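Local coordinates for protein xyloglucan-specific endo-beta-1,4-glucanase BoGH5A (PDB 3ZMR) that hydrolyses internal beta-1,4-glucosidic linkages of the xyloglucan backbone, with retention of configuration, to release xyloglucan oligosaccharides, at residues 10-21 with 85-94; 41-49 with 57-65. All coordinates share one frame; numbering follows the deposited sequence.

Both contacts belong to the N-terminal BACON module, an all-beta domain of two facing sheets that does not bind carbohydrate and may hold the catalytic barrel away from the cell surface. From the N terminus, residues 10-21 lay down one edge strand, 16-19, of the five-stranded sheet. The chain then reaches residues 41-49; after strand 45-47 it passes through the short strand 51-52 of the five-stranded sheet and returns in 57-65, closing contact 2 at an edge of the three-stranded sheet. Only with residues 85-94 is the first strand joined in contact 1, so contact 2 is nested inside that larger loop. The two meet where A21 and Q91 of contact 1 approach N65 and E63 of contact 2.

Contact 1 of 2, residues 10-21 with 85-94; sequences VAQEYRNLEFDA and IIINVKQSLY. With EDO (1,2-ethanediol), chain I.
The R15 side chain crosses I85 at about a right angle, which puts I85 CG2 over the centre of one guanidinium face, 3.6 Å above its plane. Two bonds hold the guanidinium in this position: NE and NH2 of R15 both donate to the carbonyl O of V10, and V10 CG2 in turn rests 3.8 Å from I85 CD1. Farther along, strands 16-19 and 85-91 run parallel, their axes 20° apart, joined by backbone bonds such as L17 N to N88 O (2.8 Å).

On one face N16 and N88 stand side by side, their amide planes 32° apart, and a nearly straight bond runs from N88 ND2 to N16 OD1 (2.8 Å). E18 and K90 lie alongside on the same face; the bend of E18 at chi2 sets OE1 3.7 Å from K90 CD, while the charged ends stop short of a salt bridge. On the opposite face, which also carries Q91, L17 CG meets I87 CG2 at 3.9 Å, and the F19 ring crosses V89, with CD1 3.8 Å from V89 CG1. Q91, extended with CG anti to its backbone N (chi1 -175°), sends NE2 to D20 O at 2.9 Å; NE2 also reaches E63 O, and OE1 accepts from R71.

Strand 16-19 is an outer strand of its sheet, strand 71-78 flanks 85-91 beyond, and L17 and F19 pack on I60 of strand 55-62 in the facing sheet.

Contact 2 of 2, residues 41-49 with 57-65; sequences SESWCKSSH and YVNITVEAN
W44 brings the edge of its indole to V62, the two side chains lying side by side, with V62 CG1 near the ring plane and 3.9 Å from CZ3. E42 CB and C45 CB sit over one indole face, a placement that follows from W44 CG being turned between its backbone N and carbonyl carbon (chi1 55°). E63 reaches the backbone end of the same side chain, its OE1 3.6 Å from W44 CB, and two waters tie its carboxylate to S43.

Strand 45-47 and residues 57-62 of strand 55-62 are antiparallel, with K46 and T61 a hydrogen-bonded pair. At the far end S48 replaces a backbone acceptor: N59 N donates to S48 OG at 2.9 Å, and that hydroxyl also bonds H49 ND1 (2.7 Å) in the imidazole plane. S47 OG donates to a lone pair of H49 O at 2.7 Å and touches V58 CG1 at 3.4 Å. Replacing S47 by an alanine would remove OG, so H49 O would probably lose this donor and V58 CG1 the atom it packs against.

Strand 45-47 is an outer strand of its three-stranded sheet, strand 24-31 pairs beyond 55-62, and S47 and V58 face I38 of strand 36-40 in the other sheet, while C45 meets V89 of strand 85-91.

Contact 1 of 2, residues 10-21 with 85-94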
loop_
_atom_site.group_PDB
_atom_site.type_symbol
_atom_site.label_atom_id
_atom_site.label_comp_id
_atom_site.label_asym_id
_atom_site.label_seq_id
_atom_site.Cartn_x
_atom_site.Cartn_y
_atom_site.Cartn_z
ATOM N N VAL A 10 -16.494 -40.832 13.181
ATOM C CA VAL A 10 -15.470 -39.868 12.799
ATOM C C VAL A 10 -14.167 -40.241 13.477
ATOM O O VAL A 10 -14.115 -40.341 14.710
ATOM C CB VAL A 10 -15.838 -38.443 13.219
ATOM C CG1 VAL A 10 -14.712 -37.463 12.870
ATOM C CG2 VAL A 10 -17.140 -38.018 12.565
ATOM N N ALA A 11 -13.130 -40.447 12.672
ATOM C CA ALA A 11 -11.810 -40.864 13.172
ATOM C C ALA A 11 -11.278 -39.905 14.244
ATOM O O ALA A 11 -11.541 -38.691 14.205
ATOM C CB ALA A 11 -10.808 -41.016 12.034
ATOM N N GLN A 12 -10.570 -40.473 15.217
ATOM C CA GLN A 12 -10.034 -39.704 16.370
ATOM C C GLN A 12 -9.160 -38.525 15.929
ATOM O O GLN A 12 -9.200 -37.449 16.546
ATOM C CB GLN A 12 -9.272 -40.612 17.361
ATOM C CG GLN A 12 -8.849 -39.898 18.643
ATOM C CD GLN A 12 -10.024 -39.365 19.462
ATOM O OE1 GLN A 12 -11.070 -40.012 19.574
ATOM N NE2 GLN A 12 -9.838 -38.193 20.062
ATOM N N GLU A 13 -8.401 -38.720 14.855
ATOM C CA GLU A 13 -7.548 -37.663 14.286
ATOM C C GLU A 13 -8.321 -36.385 13.920
ATOM O O GLU A 13 -7.732 -35.312 13.804
ATOM C CB GLU A 13 -6.800 -38.174 13.043
ATOM C CG GLU A 13 -7.711 -38.531 11.875
ATOM C CD GLU A 13 -6.989 -39.236 10.751
ATOM O OE1 GLU A 13 -6.184 -38.575 10.062
ATOM O OE2 GLU A 13 -7.230 -40.453 10.558
ATOM N N TYR A 14 -9.632 -36.508 13.716
ATOM C CA TYR A 14 -10.467 -35.347 13.347
ATOM C C TYR A 14 -11.246 -34.707 14.498
ATOM O O TYR A 14 -11.983 -33.757 14.274
ATOM C CB TYR A 14 -11.462 -35.711 12.230
ATOM C CG TYR A 14 -10.838 -36.266 10.977
ATOM C CD1 TYR A 14 -9.822 -35.580 10.320
ATOM C CD2 TYR A 14 -11.241 -37.498 10.455
ATOM C CE1 TYR A 14 -9.242 -36.083 9.161
ATOM C CE2 TYR A 14 -10.664 -38.015 9.294
ATOM C CZ TYR A 14 -9.670 -37.300 8.646
ATOM O OH TYR A 14 -9.098 -37.791 7.503
ATOM N N ARG A 15 -11.044 -35.179 15.734
ATOM C CA ARG A 15 -11.897 -34.783 16.857
ATOM C C ARG A 15 -11.423 -33.479 17.526
ATOM O O ARG A 15 -12.181 -32.810 18.248
ATOM C CB ARG A 15 -11.952 -35.899 17.896
ATOM C CG ARG A 15 -12.513 -37.216 17.377
ATOM C CD ARG A 15 -13.987 -37.123 17.073
ATOM N NE ARG A 15 -14.569 -38.441 16.780
ATOM C CZ ARG A 15 -15.292 -39.167 17.629
ATOM N NH1 ARG A 15 -15.542 -38.726 18.860
ATOM N NH2 ARG A 15 -15.792 -40.337 17.241
ATOM N N ASN A 16 -10.167 -33.134 17.266
ATOM C CA ASN A 16 -9.544 -31.950 17.856
ATOM C C ASN A 16 -8.681 -31.249 16.819
ATOM O O ASN A 16 -7.512 -31.570 16.641
ATOM C CB ASN A 16 -8.717 -32.328 19.090
ATOM C CG ASN A 16 -9.570 -32.945 20.184
ATOM O OD1 ASN A 16 -10.233 -32.239 20.961
ATOM N ND2 ASN A 16 -9.588 -34.269 20.227
ATOM N N LEU A 17 -9.300 -30.305 16.125
ATOM C CA LEU A 17 -8.641 -29.593 15.032
ATOM C C LEU A 17 -7.967 -28.305 15.540
ATOM O O LEU A 17 -8.510 -27.588 16.401
ATOM C CB LEU A 17 -9.672 -29.235 13.950
ATOM C CG LEU A 17 -10.453 -30.396 13.322
ATOM C CD1 LEU A 17 -11.481 -29.880 12.329
ATOM C CD2 LEU A 17 -9.547 -31.470 12.710
ATOM N N GLU A 18 -6.839 -27.991 14.914
ATOM C CA GLU A 18 -6.014 -26.824 15.246
ATOM C C GLU A 18 -5.730 -26.036 13.968
ATOM O O GLU A 18 -5.218 -26.610 12.993
ATOM C CB GLU A 18 -4.673 -27.261 15.875
ATOM C CG GLU A 18 -4.790 -28.206 17.058
ATOM C CD GLU A 18 -4.871 -27.525 18.410
ATOM O OE1 GLU A 18 -4.529 -26.330 18.527
ATOM O OE2 GLU A 18 -5.275 -28.206 19.373
ATOM N N PHE A 19 -5.990 -24.717 14.035
ATOM C CA PHE A 19 -5.740 -23.801 12.921
ATOM C C PHE A 19 -4.851 -22.651 13.417
ATOM O O PHE A 19 -4.969 -22.192 14.563
ATOM C CB PHE A 19 -7.047 -23.219 12.400
ATOM C CG PHE A 19 -7.962 -24.214 11.722
ATOM C CD1 PHE A 19 -8.794 -25.046 12.449
ATOM C CD2 PHE A 19 -8.030 -24.273 10.346
ATOM C CE1 PHE A 19 -9.651 -25.938 11.801
ATOM C CE2 PHE A 19 -8.860 -25.156 9.694
ATOM C CZ PHE A 19 -9.685 -25.984 10.420
ATOM N N ASP A 20 -3.979 -22.157 12.546
ATOM C CA ASP A 20 -3.289 -20.898 12.859
ATOM C C ASP A 20 -4.227 -19.702 12.520
ATOM O O ASP A 20 -5.392 -19.877 12.109
ATOM C CB ASP A 20 -1.881 -20.830 12.233
ATOM C CG ASP A 20 -1.880 -20.713 10.745
ATOM O OD1 ASP A 20 -2.885 -20.288 10.162
ATOM O OD2 ASP A 20 -0.826 -21.035 10.162
ATOM N N ALA A 21 -3.713 -18.494 12.718
ATOM C CA ALA A 21 -4.519 -17.284 12.600
ATOM C C ALA A 21 -4.945 -16.932 11.169
ATOM O O ALA A 21 -5.854 -16.134 10.979
ATOM C CB ALA A 21 -3.778 -16.107 13.189
ATOM N N ILE A 85 -21.504 -36.432 17.433
ATOM C CA ILE A 85 -20.062 -36.350 17.486
ATOM C C ILE A 85 -19.714 -34.867 17.455
ATOM O O ILE A 85 -20.168 -34.115 16.588
ATOM C CB ILE A 85 -19.370 -37.129 16.356
ATOM C CG1 ILE A 85 -19.627 -38.632 16.555
ATOM C CG2 ILE A 85 -17.870 -36.809 16.322
ATOM C CD1 ILE A 85 -19.064 -39.522 15.468
ATOM N N ILE A 86 -18.931 -34.448 18.442
ATOM C CA ILE A 86 -18.649 -33.024 18.618
ATOM C C ILE A 86 -17.149 -32.802 18.554
ATOM O O ILE A 86 -16.396 -33.242 19.434
ATOM C CB ILE A 86 -19.263 -32.447 19.908
ATOM C CG1 ILE A 86 -20.778 -32.730 19.903
ATOM C CG2 ILE A 86 -18.984 -30.948 19.964
ATOM C CD1 ILE A 86 -21.545 -32.306 21.133
ATOM N N ILE A 87 -16.741 -32.145 17.474
ATOM C CA ILE A 87 -15.341 -31.877 17.171
ATOM C C ILE A 87 -14.938 -30.516 17.758
ATOM O O ILE A 87 -15.652 -29.542 17.640
ATOM C CB ILE A 87 -15.146 -31.857 15.629
ATOM C CG1 ILE A 87 -15.459 -33.230 15.024
ATOM C CG2 ILE A 87 -13.754 -31.346 15.250
ATOM C CD1 ILE A 87 -15.666 -33.228 13.513
ATOM N N ASN A 88 -13.784 -30.484 18.416
ATOM C CA ASN A 88 -13.205 -29.228 18.908
ATOM C C ASN A 88 -12.402 -28.556 17.784
ATOM O O ASN A 88 -11.678 -29.240 17.056
ATOM C CB ASN A 88 -12.255 -29.476 20.092
ATOM C CG ASN A 88 -12.986 -29.924 21.363
ATOM O OD1 ASN A 88 -13.937 -29.281 21.814
ATOM N ND2 ASN A 88 -12.538 -31.044 21.928
ATOM N N VAL A 89 -12.542 -27.231 17.693
ATOM C CA VAL A 89 -11.740 -26.379 16.819
ATOM C C VAL A 89 -11.093 -25.262 17.630
ATOM O O VAL A 89 -11.779 -24.497 18.321
ATOM C CB VAL A 89 -12.599 -25.756 15.693
ATOM C CG1 VAL A 89 -11.756 -24.842 14.799
ATOM C CG2 VAL A 89 -13.244 -26.866 14.878
ATOM N N LYS A 90 -9.772 -25.174 17.517
ATOM C CA LYS A 90 -9.004 -24.120 18.191
ATOM C C LYS A 90 -8.216 -23.379 17.116
ATOM O O LYS A 90 -7.537 -23.992 16.296
ATOM C CB LYS A 90 -8.031 -24.707 19.213
ATOM C CG LYS A 90 -7.240 -23.659 19.999
ATOM C CD LYS A 90 -6.297 -24.300 21.011
ATOM C CE LYS A 90 -7.045 -25.040 22.099
ATOM N NZ LYS A 90 -6.091 -25.690 23.044
ATOM N N GLN A 91 -8.310 -22.061 17.157
ATOM C CA GLN A 91 -7.569 -21.187 16.254
ATOM C C GLN A 91 -6.700 -20.202 17.056
ATOM O O GLN A 91 -7.201 -19.473 17.899
ATOM C CB GLN A 91 -8.506 -20.428 15.331
ATOM C CG GLN A 91 -7.734 -19.612 14.310
ATOM C CD GLN A 91 -8.600 -18.874 13.305
ATOM O OE1 GLN A 91 -9.736 -18.476 13.593
ATOM N NE2 GLN A 91 -8.027 -18.622 12.113
ATOM N N SER A 92 -5.404 -20.186 16.751
ATOM C CA SER A 92 -4.459 -19.330 17.461
ATOM C C SER A 92 -4.537 -17.873 17.040
ATOM O O SER A 92 -5.138 -17.524 16.023
ATOM C CB SER A 92 -3.034 -19.859 17.398
ATOM O OG SER A 92 -2.617 -20.022 16.085
ATOM N N LEU A 93 -3.975 -17.014 17.892
ATOM C CA LEU A 93 -3.827 -15.597 17.586
ATOM C C LEU A 93 -2.685 -15.404 16.583
ATOM O O LEU A 93 -1.853 -16.293 16.379
ATOM C CB LEU A 93 -3.621 -14.768 18.864
ATOM C CG LEU A 93 -2.512 -15.125 19.840
ATOM C CD1 LEU A 93 -1.143 -14.740 19.332
ATOM C CD2 LEU A 93 -2.782 -14.405 21.151
ATOM N N TYR A 94 -2.629 -14.223 15.979
ATOM C CA TYR A 94 -1.563 -13.923 15.001
ATOM C C TYR A 94 -0.189 -13.806 15.691
ATOM O O TYR A 94 -0.067 -13.163 16.737
ATOM C CB TYR A 94 -1.858 -12.620 14.240
ATOM C CG TYR A 94 -0.668 -12.033 13.452
ATOM C CD1 TYR A 94 -0.434 -12.438 12.187
ATOM C CD2 TYR A 94 0.199 -11.090 14.009
ATOM C CE1 TYR A 94 0.603 -11.937 11.440
ATOM C CE2 TYR A 94 1.271 -10.569 13.290
ATOM C CZ TYR A 94 1.475 -11.004 11.989
ATOM O OH TYR A 94 2.531 -10.515 11.234
HETATM C C1 EDO I . -8.418 -36.115 4.770
HETATM O O1 EDO I . -7.666 -36.800 5.785
HETATM C C2 EDO I . -7.447 -35.261 3.977
HETATM O O2 EDO I . -6.603 -36.117 3.245
HETATM O O HOH W 1 -13.959 -33.782 20.325
HETATM O O HOH W 2 -1.204 -18.223 14.274
#

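Contact 2 of 2, residues 41-49 with 57-65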
loop_
_atom_site.group_PDB
_atom_site.type_symbol
_atom_site.label_atom_id
_atom_site.label_comp_id
_atom_site.label_asym_id
_atom_site.label_seq_id
_atom_site.Cartn_x
_atom_site.Cartn_y
_atom_site.Cartn_z
ATOM N N SER A 41 -20.591 -23.937 16.027
ATOM C CA SER A 41 -20.981 -23.075 17.142
ATOM C C SER A 41 -20.596 -21.600 16.955
ATOM O O SER A 41 -20.974 -20.765 17.773
ATOM C CB SER A 41 -20.368 -23.611 18.440
ATOM O OG SER A 41 -18.968 -23.387 18.457
ATOM N N GLU A 42 -19.825 -21.295 15.904
ATOM C CA GLU A 42 -19.302 -19.939 15.676
ATOM C C GLU A 42 -19.279 -19.611 14.179
ATOM O O GLU A 42 -18.934 -20.460 13.364
ATOM C CB GLU A 42 -17.886 -19.772 16.249
ATOM C CG GLU A 42 -17.745 -20.059 17.738
ATOM C CD GLU A 42 -18.418 -19.024 18.630
ATOM O OE1 GLU A 42 -18.819 -17.936 18.151
ATOM O OE2 GLU A 42 -18.520 -19.296 19.836
ATOM N N SER A 43 -19.618 -18.376 13.850
ATOM C CA SER A 43 -19.754 -17.928 12.462
ATOM C C SER A 43 -18.434 -17.935 11.705
ATOM O O SER A 43 -18.436 -18.031 10.487
ATOM C CB SER A 43 -20.389 -16.533 12.398
ATOM O OG SER A 43 -19.585 -15.567 13.047
ATOM N N TRP A 44 -17.315 -17.866 12.430
ATOM C CA TRP A 44 -15.974 -17.854 11.780
ATOM C C TRP A 44 -15.449 -19.257 11.427
ATOM O O TRP A 44 -14.407 -19.415 10.782
ATOM C CB TRP A 44 -14.922 -17.132 12.648
ATOM C CG TRP A 44 -14.782 -17.666 14.076
ATOM C CD1 TRP A 44 -15.401 -17.157 15.200
ATOM C CD2 TRP A 44 -14.023 -18.808 14.533
ATOM N NE1 TRP A 44 -15.056 -17.883 16.304
ATOM C CE2 TRP A 44 -14.231 -18.908 15.936
ATOM C CE3 TRP A 44 -13.173 -19.747 13.904
ATOM C CZ2 TRP A 44 -13.638 -19.899 16.716
ATOM C CZ3 TRP A 44 -12.575 -20.748 14.692
ATOM C CH2 TRP A 44 -12.802 -20.792 16.096
ATOM N N CYS A 45 -16.175 -20.269 11.866
ATOM C CA CYS A 45 -15.883 -21.657 11.589
ATOM C C CYS A 45 -17.028 -22.228 10.745
ATOM O O CYS A 45 -18.185 -22.266 11.169
ATOM C CB CYS A 45 -15.732 -22.433 12.898
ATOM S SG CYS A 45 -15.339 -24.179 12.686
ATOM N N LYS A 46 -16.699 -22.626 9.523
ATOM C CA LYS A 46 -17.701 -23.116 8.577
ATOM C C LYS A 46 -17.426 -24.549 8.140
ATOM O O LYS A 46 -16.292 -24.957 7.949
ATOM C CB LYS A 46 -17.805 -22.187 7.354
ATOM C CG LYS A 46 -18.474 -20.836 7.635
ATOM C CD LYS A 46 -19.916 -20.979 8.118
ATOM C CE LYS A 46 -20.548 -19.632 8.430
ATOM N NZ LYS A 46 -21.767 -19.769 9.274
ATOM N N SER A 47 -18.506 -25.291 7.973
ATOM C CA SER A 47 -18.510 -26.607 7.328
ATOM C C SER A 47 -18.948 -26.455 5.878
ATOM O O SER A 47 -19.886 -25.715 5.570
ATOM C CB SER A 47 -19.467 -27.577 8.029
ATOM O OG SER A 47 -19.561 -28.803 7.336
ATOM N N SER A 48 -18.283 -27.177 4.981
ATOM C CA SER A 48 -18.705 -27.197 3.557
ATOM C C SER A 48 -20.094 -27.816 3.358
ATOM O O SER A 48 -20.780 -27.550 2.356
ATOM C CB SER A 48 -17.696 -28.005 2.731
ATOM O OG SER A 48 -17.555 -29.308 3.249
ATOM N N HIS A 49 -20.505 -28.635 4.333
ATOM C CA HIS A 49 -21.752 -29.421 4.266
ATOM C C HIS A 49 -22.606 -29.152 5.478
ATOM O O HIS A 49 -22.093 -29.082 6.596
ATOM C CB HIS A 49 -21.450 -30.918 4.199
ATOM C CG HIS A 49 -20.804 -31.349 2.925
ATOM N ND1 HIS A 49 -19.486 -31.071 2.627
ATOM C CD2 HIS A 49 -21.286 -32.071 1.877
ATOM C CE1 HIS A 49 -19.198 -31.576 1.434
ATOM N NE2 HIS A 49 -20.264 -32.209 0.969
ATOM N N TYR A 57 -15.952 -36.563 2.241
ATOM C CA TYR A 57 -14.952 -35.547 2.571
ATOM C C TYR A 57 -15.615 -34.195 2.781
ATOM O O TYR A 57 -16.285 -33.656 1.867
ATOM C CB TYR A 57 -13.853 -35.453 1.519
ATOM C CG TYR A 57 -12.881 -36.607 1.565
ATOM C CD1 TYR A 57 -12.167 -36.920 2.738
ATOM C CD2 TYR A 57 -12.650 -37.375 0.434
ATOM C CE1 TYR A 57 -11.271 -37.959 2.754
ATOM C CE2 TYR A 57 -11.739 -38.409 0.457
ATOM C CZ TYR A 57 -11.070 -38.709 1.642
ATOM O OH TYR A 57 -10.155 -39.758 1.680
ATOM N N VAL A 58 -15.438 -33.654 3.992
ATOM C CA VAL A 58 -16.056 -32.411 4.411
ATOM C C VAL A 58 -14.946 -31.437 4.803
ATOM O O VAL A 58 -13.990 -31.814 5.485
ATOM C CB VAL A 58 -16.993 -32.619 5.635
ATOM C CG1 VAL A 58 -17.562 -31.298 6.178
ATOM C CG2 VAL A 58 -18.135 -33.552 5.240
ATOM N N ASN A 59 -15.073 -30.195 4.347
ATOM C CA ASN A 59 -14.117 -29.159 4.701
ATOM C C ASN A 59 -14.547 -28.349 5.898
ATOM O O ASN A 59 -15.707 -27.962 6.024
ATOM C CB ASN A 59 -13.827 -28.242 3.528
ATOM C CG ASN A 59 -12.733 -28.763 2.634
ATOM O OD1 ASN A 59 -12.566 -29.965 2.428
ATOM N ND2 ASN A 59 -11.987 -27.842 2.081
ATOM N N ILE A 60 -13.605 -28.155 6.805
ATOM C CA ILE A 60 -13.779 -27.209 7.906
ATOM C C ILE A 60 -12.863 -26.015 7.605
ATOM O O ILE A 60 -11.653 -26.190 7.430
ATOM C CB ILE A 60 -13.441 -27.840 9.279
ATOM C CG1 ILE A 60 -14.307 -29.095 9.524
ATOM C CG2 ILE A 60 -13.636 -26.816 10.394
ATOM C CD1 ILE A 60 -15.818 -28.883 9.487
ATOM N N THR A 61 -13.471 -24.833 7.508
ATOM C CA THR A 61 -12.793 -23.613 7.086
ATOM C C THR A 61 -12.932 -22.543 8.164
ATOM O O THR A 61 -14.021 -22.310 8.709
ATOM C CB THR A 61 -13.359 -23.095 5.742
ATOM O OG1 THR A 61 -13.355 -24.167 4.789
ATOM C CG2 THR A 61 -12.523 -21.919 5.188
ATOM N N VAL A 62 -11.820 -21.897 8.480
ATOM C CA VAL A 62 -11.824 -20.797 9.420
ATOM C C VAL A 62 -11.490 -19.497 8.714
ATOM O O VAL A 62 -10.636 -19.450 7.810
ATOM C CB VAL A 62 -10.854 -21.023 10.615
ATOM C CG1 VAL A 62 -11.251 -22.277 11.406
ATOM C CG2 VAL A 62 -9.386 -21.076 10.167
ATOM N N GLU A 63 -12.145 -18.445 9.177
ATOM C CA GLU A 63 -11.776 -17.087 8.803
ATOM C C GLU A 63 -10.472 -16.708 9.486
ATOM O O GLU A 63 -10.093 -17.280 10.507
ATOM C CB GLU A 63 -12.877 -16.107 9.220
ATOM C CG GLU A 63 -14.164 -16.247 8.434
ATOM C CD GLU A 63 -15.285 -15.345 8.927
ATOM O OE1 GLU A 63 -15.151 -14.718 10.010
ATOM O OE2 GLU A 63 -16.325 -15.280 8.229
ATOM N N ALA A 64 -9.787 -15.728 8.926
ATOM C CA ALA A 64 -8.592 -15.175 9.566
ATOM C C ALA A 64 -8.955 -14.671 10.958
ATOM O O ALA A 64 -10.038 -14.117 11.157
ATOM C CB ALA A 64 -8.024 -14.032 8.733
ATOM N N ASN A 65 -8.073 -14.930 11.927
ATOM C CA ASN A 65 -8.287 -14.468 13.304
ATOM C C ASN A 65 -7.537 -13.151 13.564
ATOM O O ASN A 65 -6.365 -13.164 13.843
ATOM C CB ASN A 65 -7.832 -15.529 14.301
ATOM C CG ASN A 65 -8.093 -15.118 15.748
ATOM O OD1 ASN A 65 -8.813 -14.150 16.003
ATOM N ND2 ASN A 65 -7.510 -15.852 16.692
HETATM O O HOH W 3 -17.037 -18.013 8.098
HETATM O O HOH W 4 -17.685 -14.346 11.290
#